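Local coordinates for protein beta-N-acetylhexosaminidase (Akkermansia muciniphila, PDB 6JEA) that hydrolyses terminal non-reducing N-acetylglucosamine and N-acetylgalactosamine residues from beta-linked glycans, including N-glycans and chitobiose, as a family 20 glycoside hydrolase, at residues E35-R40 against D86-P91; M96-R101 against W400-P405; Y352-Q357 against G365-T370. All coordinates share one frame; numbering follows the deposited sequence.

Contact 1. Residues E35-R40 against D86-P91; sequences ETDAYR and DKPRYP
Y39 and D86 pair as an antiparallel hydrogen-bonded bridge where strand 39-44 begins and strand 79-86 ends, in the mixed sheet of the family 20 N-terminal domain (domain 2). Y39 N gives to D86 O and D86 N to Y39 O, both at 2.9 Å. On one face of the sheet their side chains run side by side in the same direction, ring and carboxylate planes 65° apart. The CB of D86 sits over the Y39 ring, 3.7 Å from its centroid, in a CH-pi contact. With CG of Y39 lodged between its backbone N and carbonyl carbon (chi1 69°), the phenol runs alongside the D86 side chain and brings OH to 2.7 Å from OD2 of D86, at most a weak bond, since the hydroxyl's stronger partner is T64 OG1. The other carboxylate oxygen of D86, OD1, is taken by W426 and by the backbone N of S11. Beyond the bridge, the type I turn E35-A38 leads into the strand. A38 CB packs on K87 CB at 3.6 Å, and the K87 chain bends twice near its end, crossing E35 CG with its CE. Its NZ makes a long, weak salt bridge to D37 OD2, 3.5 Å away, and the same OD2 lies 3.3 Å from P88 CD.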
loop_
_atom_site.group_PDB
_atom_site.type_symbol
_atom_site.label_atom_id
_atom_site.label_comp_id
_atom_site.label_asym_id
_atom_site.label_seq_id
_atom_site.Cartn_x
_atom_site.Cartn_y
_atom_site.Cartn_z
ATOM N N GLU A 35 18.726 2.177 -17.999
ATOM C CA GLU A 35 17.883 3.134 -17.301
ATOM C C GLU A 35 18.167 3.080 -15.801
ATOM O O GLU A 35 18.680 2.089 -15.276
ATOM C CB GLU A 35 16.407 2.852 -17.581
ATOM C CG GLU A 35 15.997 3.117 -19.020
ATOM C CD GLU A 35 16.032 4.593 -19.369
ATOM O OE1 GLU A 35 15.459 5.398 -18.604
ATOM O OE2 GLU A 35 16.641 4.950 -20.402
ATOM N N THR A 36 17.825 4.168 -15.105
ATOM C CA THR A 36 18.162 4.266 -13.688
ATOM C C THR A 36 17.480 3.192 -12.852
ATOM O O THR A 36 17.948 2.893 -11.748
ATOM C CB THR A 36 17.804 5.652 -13.146
ATOM O OG1 THR A 36 16.397 5.884 -13.295
ATOM C CG2 THR A 36 18.577 6.732 -13.887
ATOM N N ASP A 37 16.399 2.596 -13.355
ATOM C CA ASP A 37 15.671 1.552 -12.646
ATOM C C ASP A 37 15.909 0.167 -13.234
ATOM O O ASP A 37 15.193 -0.776 -12.883
ATOM C CB ASP A 37 14.173 1.863 -12.649
ATOM C CG ASP A 37 13.591 1.895 -14.048
ATOM O OD1 ASP A 37 14.358 2.143 -15.005
ATOM O OD2 ASP A 37 12.371 1.674 -14.196
ATOM N N ALA A 38 16.890 0.020 -14.117
ATOM C CA ALA A 38 17.154 -1.239 -14.795
ATOM C C ALA A 38 18.505 -1.800 -14.373
ATOM O O ALA A 38 19.381 -1.080 -13.885
ATOM C CB ALA A 38 17.119 -1.059 -16.316
ATOM N N TYR A 39 18.672 -3.105 -14.573
ATOM C CA TYR A 39 19.942 -3.736 -14.248
ATOM C C TYR A 39 20.205 -4.894 -15.201
ATOM O O TYR A 39 19.312 -5.365 -15.915
ATOM C CB TYR A 39 19.976 -4.227 -12.791
ATOM C CG TYR A 39 19.052 -5.394 -12.520
ATOM C CD1 TYR A 39 19.479 -6.706 -12.714
ATOM C CD2 TYR A 39 17.753 -5.188 -12.077
ATOM C CE1 TYR A 39 18.635 -7.774 -12.481
ATOM C CE2 TYR A 39 16.904 -6.253 -11.833
ATOM C CZ TYR A 39 17.351 -7.544 -12.038
ATOM O OH TYR A 39 16.507 -8.607 -11.807
ATOM N N ARG A 40 21.464 -5.331 -15.201
ATOM C CA ARG A 40 21.908 -6.512 -15.933
ATOM C C ARG A 40 22.776 -7.345 -15.003
ATOM O O ARG A 40 23.807 -6.868 -14.519
ATOM C CB ARG A 40 22.684 -6.125 -17.196
ATOM C CG ARG A 40 23.019 -7.305 -18.092
ATOM C CD ARG A 40 23.817 -6.886 -19.318
ATOM N NE ARG A 40 25.194 -6.529 -18.986
ATOM C CZ ARG A 40 25.687 -5.296 -19.037
ATOM N NH1 ARG A 40 24.918 -4.284 -19.419
ATOM N NH2 ARG A 40 26.954 -5.076 -18.713
ATOM N N ASP A 86 16.788 -6.527 -16.891
ATOM C CA ASP A 86 15.537 -6.386 -16.162
ATOM C C ASP A 86 15.216 -4.923 -15.894
ATOM O O ASP A 86 16.109 -4.129 -15.582
ATOM C CB ASP A 86 15.614 -7.162 -14.844
ATOM C CG ASP A 86 14.255 -7.547 -14.306
ATOM O OD1 ASP A 86 13.235 -7.226 -14.955
ATOM O OD2 ASP A 86 14.213 -8.180 -13.229
ATOM N N LYS A 87 13.931 -4.585 -16.020
ATOM C CA LYS A 87 13.396 -3.290 -15.621
ATOM C C LYS A 87 11.890 -3.435 -15.436
ATOM O O LYS A 87 11.275 -4.293 -16.077
ATOM C CB LYS A 87 13.722 -2.200 -16.654
ATOM C CG LYS A 87 12.847 -2.196 -17.892
ATOM C CD LYS A 87 13.221 -1.043 -18.816
ATOM C CE LYS A 87 13.262 0.293 -18.071
ATOM N NZ LYS A 87 11.946 0.668 -17.472
ATOM N N PRO A 88 11.276 -2.632 -14.569
ATOM C CA PRO A 88 9.868 -2.852 -14.221
ATOM C C PRO A 88 8.890 -2.368 -15.282
ATOM O O PRO A 88 9.124 -1.382 -15.985
ATOM C CB PRO A 88 9.701 -2.041 -12.930
ATOM C CG PRO A 88 10.715 -0.959 -13.046
ATOM C CD PRO A 88 11.891 -1.575 -13.748
ATOM N N ARG A 89 7.762 -3.082 -15.370
ATOM C CA ARG A 89 6.686 -2.667 -16.268
ATOM C C ARG A 89 5.998 -1.406 -15.761
ATOM O O ARG A 89 5.649 -0.522 -16.551
ATOM C CB ARG A 89 5.667 -3.798 -16.432
ATOM C CG ARG A 89 4.509 -3.454 -17.364
ATOM C CD ARG A 89 3.387 -4.483 -17.291
ATOM N NE ARG A 89 2.251 -4.103 -18.128
ATOM C CZ ARG A 89 1.072 -4.722 -18.127
ATOM N NH1 ARG A 89 0.859 -5.759 -17.327
ATOM N NH2 ARG A 89 0.101 -4.302 -18.925
ATOM N N TYR A 90 5.791 -1.306 -14.448
ATOM C CA TYR A 90 5.161 -0.140 -13.859
ATOM C C TYR A 90 6.061 0.475 -12.795
ATOM O O TYR A 90 6.750 -0.252 -12.070
ATOM C CB TYR A 90 3.813 -0.496 -13.228
ATOM C CG TYR A 90 2.721 -0.812 -14.221
ATOM C CD1 TYR A 90 2.047 0.202 -14.888
ATOM C CD2 TYR A 90 2.352 -2.123 -14.477
ATOM C CE1 TYR A 90 1.044 -0.083 -15.789
ATOM C CE2 TYR A 90 1.349 -2.417 -15.375
ATOM C CZ TYR A 90 0.698 -1.396 -16.029
ATOM O OH TYR A 90 -0.302 -1.693 -16.924
ATOM N N PRO A 91 6.077 1.806 -12.675
ATOM C CA PRO A 91 6.938 2.450 -11.673
ATOM C C PRO A 91 6.347 2.498 -10.275
ATOM O O PRO A 91 7.063 2.883 -9.340
ATOM C CB PRO A 91 7.117 3.865 -12.235
ATOM C CG PRO A 91 5.842 4.117 -12.975
ATOM C CD PRO A 91 5.434 2.786 -13.567
#

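Contact 2. Residues M96-R101 against W400-P405; sequences MVDPAR and WAERLP. With NAG (2-acetamido-2-deoxy-beta-D-glucopyranose), chain B.
This is a buried substrate-site contact at the C-terminal mouth of the catalytic TIM barrel, joining the end of strand 92-97 to the loop after the adjacent parallel strand 392-399. The W400 indole is held between protein and sugar: the CE methyl of M96 lies over one face, 3.5 Å from the six-membered ring centroid, with SD adding a Met-aromatic contact, while the N-acetylglucosamine covers the opposite face. D98 comes to the indole edge, its carboxylate nearly perpendicular to the ring. OD2 of D98 takes two donors from opposite faces of its plane: A401 N at 3.2 Å, almost straight at 169°, and R101 NH1 at 2.8 Å on the syn side. OD1 accepts from R101 N, an Asx motif. The R101 guanidinium stacks alongside the E402 carboxylate, planes 27° apart; OE2 of E402 lies well out of the guanidinium plane, so no N-H points at it and the salt bridge is one of charge only. R101 NH1 reaches O4 of the sugar at 2.8 Å and NH2 reaches O3 at 3.1 Å; NH2 also forms a salt bridge with D130 of the charge relay. O4 also donates to E402 OE2, though the modelled distance of 2.4 Å is doubtfully short. O4 thus probably gives its proton to E402 and accepts from R101, while the acids D98 and E402 probably tolerate their closeness because R101 lies against both.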
loop_
_atom_site.group_PDB
_atom_site.type_symbol
_atom_site.label_atom_id
_atom_site.label_comp_id
_atom_site.label_asym_id
_atom_site.label_seq_id
_atom_site.Cartn_x
_atom_site.Cartn_y
_atom_site.Cartn_z
ATOM N N MET A 96 -0.157 -1.711 1.087
ATOM C CA MET A 96 -0.715 -0.835 2.110
ATOM C C MET A 96 -0.907 -1.612 3.402
ATOM O O MET A 96 -1.565 -2.658 3.413
ATOM C CB MET A 96 -2.055 -0.231 1.674
ATOM C CG MET A 96 -2.566 0.845 2.626
ATOM S SD MET A 96 -4.356 1.060 2.609
ATOM C CE MET A 96 -4.843 -0.381 3.557
ATOM N N VAL A 97 -0.339 -1.096 4.484
ATOM C CA VAL A 97 -0.605 -1.606 5.815
ATOM C C VAL A 97 -1.574 -0.656 6.504
ATOM O O VAL A 97 -1.679 0.529 6.167
ATOM C CB VAL A 97 0.678 -1.790 6.652
ATOM C CG1 VAL A 97 1.598 -2.792 5.988
ATOM C CG2 VAL A 97 1.376 -0.453 6.859
ATOM N N ASP A 98 -2.281 -1.188 7.496
ATOM C CA ASP A 98 -3.392 -0.500 8.151
ATOM C C ASP A 98 -3.153 -0.473 9.656
ATOM O O ASP A 98 -3.804 -1.201 10.416
ATOM C CB ASP A 98 -4.709 -1.196 7.802
ATOM C CG ASP A 98 -5.922 -0.482 8.355
ATOM O OD1 ASP A 98 -5.768 0.596 8.967
ATOM O OD2 ASP A 98 -7.040 -1.011 8.171
ATOM N N PRO A 99 -2.218 0.362 10.127
ATOM C CA PRO A 99 -2.005 0.471 11.578
ATOM C C PRO A 99 -3.146 1.157 12.310
ATOM O O PRO A 99 -3.222 1.048 13.540
ATOM C CB PRO A 99 -0.705 1.279 11.685
ATOM C CG PRO A 99 -0.654 2.067 10.426
ATOM C CD PRO A 99 -1.268 1.193 9.367
ATOM N N ALA A 100 -4.030 1.860 11.600
ATOM C CA ALA A 100 -5.190 2.459 12.251
ATOM C C ALA A 100 -6.089 1.393 12.865
ATOM O O ALA A 100 -6.547 1.536 14.005
ATOM C CB ALA A 100 -5.971 3.311 11.251
ATOM N N ARG A 101 -6.351 0.314 12.127
ATOM C CA ARG A 101 -7.219 -0.737 12.647
ATOM C C ARG A 101 -6.497 -1.571 13.700
ATOM O O ARG A 101 -7.058 -1.868 14.761
ATOM C CB ARG A 101 -7.725 -1.615 11.502
ATOM C CG ARG A 101 -9.047 -1.153 10.894
ATOM C CD ARG A 101 -8.955 0.254 10.327
ATOM N NE ARG A 101 -10.210 0.685 9.715
ATOM C CZ ARG A 101 -10.548 0.442 8.453
ATOM N NH1 ARG A 101 -9.725 -0.233 7.659
ATOM N NH2 ARG A 101 -11.709 0.874 7.983
ATOM N N TRP A 400 -6.076 -4.532 4.594
ATOM C CA TRP A 400 -6.907 -3.972 5.654
ATOM C C TRP A 400 -6.873 -4.863 6.890
ATOM O O TRP A 400 -6.907 -6.092 6.793
ATOM C CB TRP A 400 -8.343 -3.807 5.161
ATOM C CG TRP A 400 -8.439 -3.019 3.900
ATOM C CD1 TRP A 400 -8.630 -3.507 2.641
ATOM C CD2 TRP A 400 -8.335 -1.596 3.768
ATOM N NE1 TRP A 400 -8.659 -2.477 1.734
ATOM C CE2 TRP A 400 -8.482 -1.293 2.400
ATOM C CE3 TRP A 400 -8.140 -0.550 4.675
ATOM C CZ2 TRP A 400 -8.437 0.013 1.916
ATOM C CZ3 TRP A 400 -8.096 0.749 4.190
ATOM C CH2 TRP A 400 -8.242 1.017 2.823
ATOM N N ALA A 401 -6.812 -4.236 8.064
ATOM C CA ALA A 401 -6.456 -4.945 9.285
ATOM C C ALA A 401 -7.540 -4.867 10.356
ATOM O O ALA A 401 -7.234 -4.831 11.550
ATOM C CB ALA A 401 -5.129 -4.421 9.831
ATOM N N GLU A 402 -8.814 -4.849 9.955
ATOM C CA GLU A 402 -9.883 -4.995 10.940
ATOM C C GLU A 402 -9.750 -6.313 11.693
ATOM O O GLU A 402 -9.957 -6.367 12.911
ATOM C CB GLU A 402 -11.255 -4.912 10.268
ATOM C CG GLU A 402 -11.650 -3.530 9.777
ATOM C CD GLU A 402 -11.405 -3.341 8.291
ATOM O OE1 GLU A 402 -10.350 -3.792 7.790
ATOM O OE2 GLU A 402 -12.275 -2.742 7.623
ATOM N N ARG A 403 -9.393 -7.387 10.982
ATOM C CA ARG A 403 -9.310 -8.730 11.545
ATOM C C ARG A 403 -7.893 -9.297 11.464
ATOM O O ARG A 403 -7.711 -10.511 11.340
ATOM C CB ARG A 403 -10.295 -9.663 10.841
ATOM C CG ARG A 403 -11.745 -9.208 10.906
ATOM C CD ARG A 403 -12.343 -9.424 12.288
ATOM N NE ARG A 403 -13.767 -9.108 12.312
ATOM C CZ ARG A 403 -14.564 -9.315 13.355
ATOM N NH1 ARG A 403 -14.083 -9.845 14.472
ATOM N NH2 ARG A 403 -15.849 -8.994 13.280
ATOM N N LEU A 404 -6.880 -8.435 11.529
ATOM C CA LEU A 404 -5.479 -8.854 11.493
ATOM C C LEU A 404 -4.780 -8.201 12.677
ATOM O O LEU A 404 -4.219 -7.103 12.557
ATOM C CB LEU A 404 -4.820 -8.484 10.167
ATOM C CG LEU A 404 -5.485 -9.085 8.925
ATOM C CD1 LEU A 404 -4.835 -8.573 7.653
ATOM C CD2 LEU A 404 -5.443 -10.605 8.975
ATOM N N PRO A 405 -4.794 -8.853 13.845
ATOM C CA PRO A 405 -4.337 -8.179 15.069
ATOM C C PRO A 405 -2.831 -8.152 15.268
ATOM O O PRO A 405 -2.362 -7.368 16.105
ATOM C CB PRO A 405 -5.018 -8.986 16.183
ATOM C CG PRO A 405 -5.180 -10.345 15.603
ATOM C CD PRO A 405 -5.414 -10.160 14.126
HETATM C C1 NAG B . -12.285 -0.896 1.771
HETATM C C2 NAG B . -12.482 0.298 2.710
HETATM C C3 NAG B . -11.777 0.058 4.045
HETATM C C4 NAG B . -12.153 -1.296 4.629
HETATM C C5 NAG B . -11.931 -2.390 3.592
HETATM C C6 NAG B . -12.362 -3.756 4.066
HETATM C C7 NAG B . -12.779 2.497 1.653
HETATM C C8 NAG B . -12.086 3.673 1.039
HETATM N N2 NAG B . -11.985 1.516 2.092
HETATM O O1 NAG B . -13.034 -0.705 0.616
HETATM O O3 NAG B . -12.143 1.092 4.951
HETATM O O4 NAG B . -11.350 -1.575 5.771
HETATM O O5 NAG B . -12.700 -2.091 2.421
HETATM O O6 NAG B . -12.086 -4.747 3.085
HETATM O O7 NAG B . -14.001 2.438 1.747
HETATM O O HOH W 1 -10.109 -3.348 14.407
#

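Contact 3. Residues Y352-Q357 against G365-T370; sequences YLDFPQ and GWMKTT. With NAG (2-acetamido-2-deoxy-beta-D-glucopyranose), chain B.
F355 lays its ring among W366, M367, K368 and T370, the second limb of a loop that folds back on itself between helices 348-351 and 372-376 of the catalytic TIM barrel, beside the sugar pocket. CG of F355 stands anti to its carbonyl carbon (chi1 -62°), which turns the ring into the other limb. CE1 of F355 meets W366 CZ3 at 3.7 Å with the two ring planes at 90°, an oblique pair. On the same side of the ring outline, CD1 of F355 touches M367 CG, and the M367 sulfur lies at a long, oblique Met-aromatic distance; T370 OG1 comes to the ring edge near CD2. M367 in turn puts CG over the centre of the W366 indole, while its extended chain carries SD to 3.4 Å from D354 O. Cut back to an alanine, F355 would lose its ring, and W366 and M367 would probably be left without the surface they pack on, the indole freer to shift beside the sugar. That matters because the loop meets N-acetylglucosamine here: O6 of the sugar donates to D354 OD2 at 2.6 Å and lies at the edge of the W366 indole, 3.2 Å from CH2. Y352 OH forms a hydrogen bond with sugar O1 at 3.0 Å, and the Y352 ring stands edge-to-face with W400. Away from the pocket, P356 CD rests on M367 CB. A water links Y352 O to T370 OG1, which also accepts from K368 NZ. R417 binds the carbonyls of F355 and T370, tying both limbs to helix 417-426. The limbs are joined directly by one backbone bond, T370 N to P356 O, 3.0 Å long.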
loop_
_atom_site.group_PDB
_atom_site.type_symbol
_atom_site.label_atom_id
_atom_site.label_comp_id
_atom_site.label_asym_id
_atom_site.label_seq_id
_atom_site.Cartn_x
_atom_site.Cartn_y
_atom_site.Cartn_z
ATOM N N TYR A 352 -7.281 -6.807 -2.740
ATOM C CA TYR A 352 -7.571 -6.724 -1.310
ATOM C C TYR A 352 -7.081 -7.996 -0.630
ATOM O O TYR A 352 -7.691 -9.060 -0.773
ATOM C CB TYR A 352 -9.062 -6.515 -1.058
ATOM C CG TYR A 352 -9.513 -5.072 -1.135
ATOM C CD1 TYR A 352 -8.801 -4.136 -1.875
ATOM C CD2 TYR A 352 -10.644 -4.645 -0.455
ATOM C CE1 TYR A 352 -9.213 -2.822 -1.949
ATOM C CE2 TYR A 352 -11.063 -3.332 -0.523
ATOM C CZ TYR A 352 -10.345 -2.425 -1.270
ATOM O OH TYR A 352 -10.761 -1.116 -1.336
ATOM N N LEU A 353 -5.992 -7.886 0.124
ATOM C CA LEU A 353 -5.375 -9.042 0.758
ATOM C C LEU A 353 -5.910 -9.311 2.157
ATOM O O LEU A 353 -5.399 -10.209 2.834
ATOM C CB LEU A 353 -3.855 -8.870 0.802
ATOM C CG LEU A 353 -3.197 -8.725 -0.573
ATOM C CD1 LEU A 353 -1.685 -8.876 -0.479
ATOM C CD2 LEU A 353 -3.783 -9.724 -1.565
ATOM N N ASP A 354 -6.920 -8.564 2.609
ATOM C CA ASP A 354 -7.610 -8.935 3.838
ATOM C C ASP A 354 -8.601 -10.069 3.618
ATOM O O ASP A 354 -8.977 -10.742 4.584
ATOM C CB ASP A 354 -8.330 -7.727 4.444
ATOM C CG ASP A 354 -9.254 -7.029 3.457
ATOM O OD1 ASP A 354 -8.900 -6.931 2.261
ATOM O OD2 ASP A 354 -10.337 -6.566 3.887
ATOM N N PHE A 355 -9.015 -10.304 2.376
ATOM C CA PHE A 355 -9.950 -11.377 2.091
ATOM C C PHE A 355 -9.260 -12.730 2.249
ATOM O O PHE A 355 -8.052 -12.852 2.025
ATOM C CB PHE A 355 -10.510 -11.245 0.675
ATOM C CG PHE A 355 -11.287 -9.976 0.434
ATOM C CD1 PHE A 355 -11.679 -9.165 1.491
ATOM C CD2 PHE A 355 -11.631 -9.598 -0.854
ATOM C CE1 PHE A 355 -12.389 -7.997 1.265
ATOM C CE2 PHE A 355 -12.345 -8.434 -1.085
ATOM C CZ PHE A 355 -12.723 -7.632 -0.022
ATOM N N PRO A 356 -10.004 -13.765 2.639
ATOM C CA PRO A 356 -9.400 -15.097 2.757
ATOM C C PRO A 356 -8.871 -15.579 1.414
ATOM O O PRO A 356 -9.468 -15.331 0.364
ATOM C CB PRO A 356 -10.557 -15.970 3.257
ATOM C CG PRO A 356 -11.800 -15.223 2.860
ATOM C CD PRO A 356 -11.438 -13.772 2.977
ATOM N N GLN A 357 -7.728 -16.263 1.454
ATOM C CA GLN A 357 -7.098 -16.760 0.239
ATOM C C GLN A 357 -7.526 -18.177 -0.117
ATOM O O GLN A 357 -7.256 -18.626 -1.237
ATOM C CB GLN A 357 -5.571 -16.699 0.372
ATOM C CG GLN A 357 -5.028 -17.412 1.593
ATOM C CD GLN A 357 -3.634 -16.941 1.966
ATOM O OE1 GLN A 357 -2.686 -17.081 1.188
ATOM N NE2 GLN A 357 -3.503 -16.367 3.159
ATOM N N GLY A 365 -18.350 -12.970 7.642
ATOM C CA GLY A 365 -19.719 -12.741 7.237
ATOM C C GLY A 365 -19.922 -11.889 6.004
ATOM O O GLY A 365 -21.069 -11.525 5.712
ATOM N N TRP A 366 -18.862 -11.566 5.260
ATOM C CA TRP A 366 -19.035 -10.700 4.098
ATOM C C TRP A 366 -17.905 -10.814 3.082
ATOM O O TRP A 366 -18.100 -10.502 1.902
ATOM C CB TRP A 366 -19.177 -9.246 4.550
ATOM C CG TRP A 366 -17.950 -8.690 5.203
ATOM C CD1 TRP A 366 -17.616 -8.769 6.523
ATOM C CD2 TRP A 366 -16.897 -7.960 4.565
ATOM N NE1 TRP A 366 -16.418 -8.133 6.747
ATOM C CE2 TRP A 366 -15.956 -7.629 5.560
ATOM C CE3 TRP A 366 -16.658 -7.556 3.248
ATOM C CZ2 TRP A 366 -14.794 -6.915 5.280
ATOM C CZ3 TRP A 366 -15.506 -6.845 2.971
ATOM C CH2 TRP A 366 -14.587 -6.532 3.984
ATOM N N MET A 367 -16.725 -11.249 3.520
ATOM C CA MET A 367 -15.564 -11.273 2.638
ATOM C C MET A 367 -15.681 -12.385 1.601
ATOM O O MET A 367 -15.936 -13.543 1.942
ATOM C CB MET A 367 -14.284 -11.462 3.445
ATOM C CG MET A 367 -13.881 -10.276 4.291
ATOM S SD MET A 367 -12.310 -10.608 5.104
ATOM C CE MET A 367 -12.127 -9.143 6.118
ATOM N N LYS A 368 -15.478 -12.031 0.336
ATOM C CA LYS A 368 -15.347 -13.039 -0.702
ATOM C C LYS A 368 -13.930 -13.614 -0.697
ATOM O O LYS A 368 -13.012 -13.077 -0.070
ATOM C CB LYS A 368 -15.690 -12.451 -2.070
ATOM C CG LYS A 368 -14.639 -11.515 -2.634
ATOM C CD LYS A 368 -13.928 -12.152 -3.822
ATOM C CE LYS A 368 -13.017 -11.160 -4.534
ATOM N NZ LYS A 368 -12.139 -11.825 -5.547
ATOM N N THR A 369 -13.758 -14.727 -1.405
ATOM C CA THR A 369 -12.479 -15.424 -1.450
ATOM C C THR A 369 -11.674 -14.960 -2.658
ATOM O O THR A 369 -12.191 -14.916 -3.778
ATOM C CB THR A 369 -12.694 -16.938 -1.506
ATOM O OG1 THR A 369 -13.360 -17.375 -0.313
ATOM C CG2 THR A 369 -11.362 -17.669 -1.638
ATOM N N THR A 370 -10.410 -14.611 -2.424
ATOM C CA THR A 370 -9.478 -14.236 -3.487
ATOM C C THR A 370 -8.298 -15.200 -3.423
ATOM O O THR A 370 -7.391 -15.030 -2.603
ATOM C CB THR A 370 -9.015 -12.785 -3.345
ATOM O OG1 THR A 370 -10.153 -11.920 -3.249
ATOM C CG2 THR A 370 -8.191 -12.376 -4.554
HETATM C C1 NAG B . -12.285 -0.896 1.771
HETATM C C2 NAG B . -12.482 0.298 2.710
HETATM C C3 NAG B . -11.777 0.058 4.045
HETATM C C4 NAG B . -12.153 -1.296 4.629
HETATM C C5 NAG B . -11.931 -2.390 3.592
HETATM C C6 NAG B . -12.362 -3.756 4.066
HETATM C C7 NAG B . -12.779 2.497 1.653
HETATM C C8 NAG B . -12.086 3.673 1.039
HETATM N N2 NAG B . -11.985 1.516 2.092
HETATM O O1 NAG B . -13.034 -0.705 0.616
HETATM O O3 NAG B . -12.143 1.092 4.951
HETATM O O4 NAG B . -11.350 -1.575 5.771
HETATM O O5 NAG B . -12.700 -2.091 2.421
HETATM O O6 NAG B . -12.086 -4.747 3.085
HETATM O O7 NAG B . -14.001 2.438 1.747
HETATM O O HOH W 2 -9.027 -9.333 -3.200
#

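Overall arrangement
From the N terminus, contact 1 comes first: it closes the loop from 35-40 to 86-91, which holds strand 47-52, helix 55-74 and strand 79-86, and the chain then passes into strand 92-97, the first of the barrel. Contact 2 opens at the end of that strand and closes about 300 residues later, after strand 392-399, so most of the barrel lies between its segments. Contact 3 is nested inside this long loop: 352-357 meets 365-370 after only seven intervening residues, tying together two limbs of the loop between helices 348-351 and 372-376. Contacts 2 and 3 touch, W400 against Y352 and D354, and share the bound sugar. Contact 1 stays apart, its centre about 31 Å from that of contact 2.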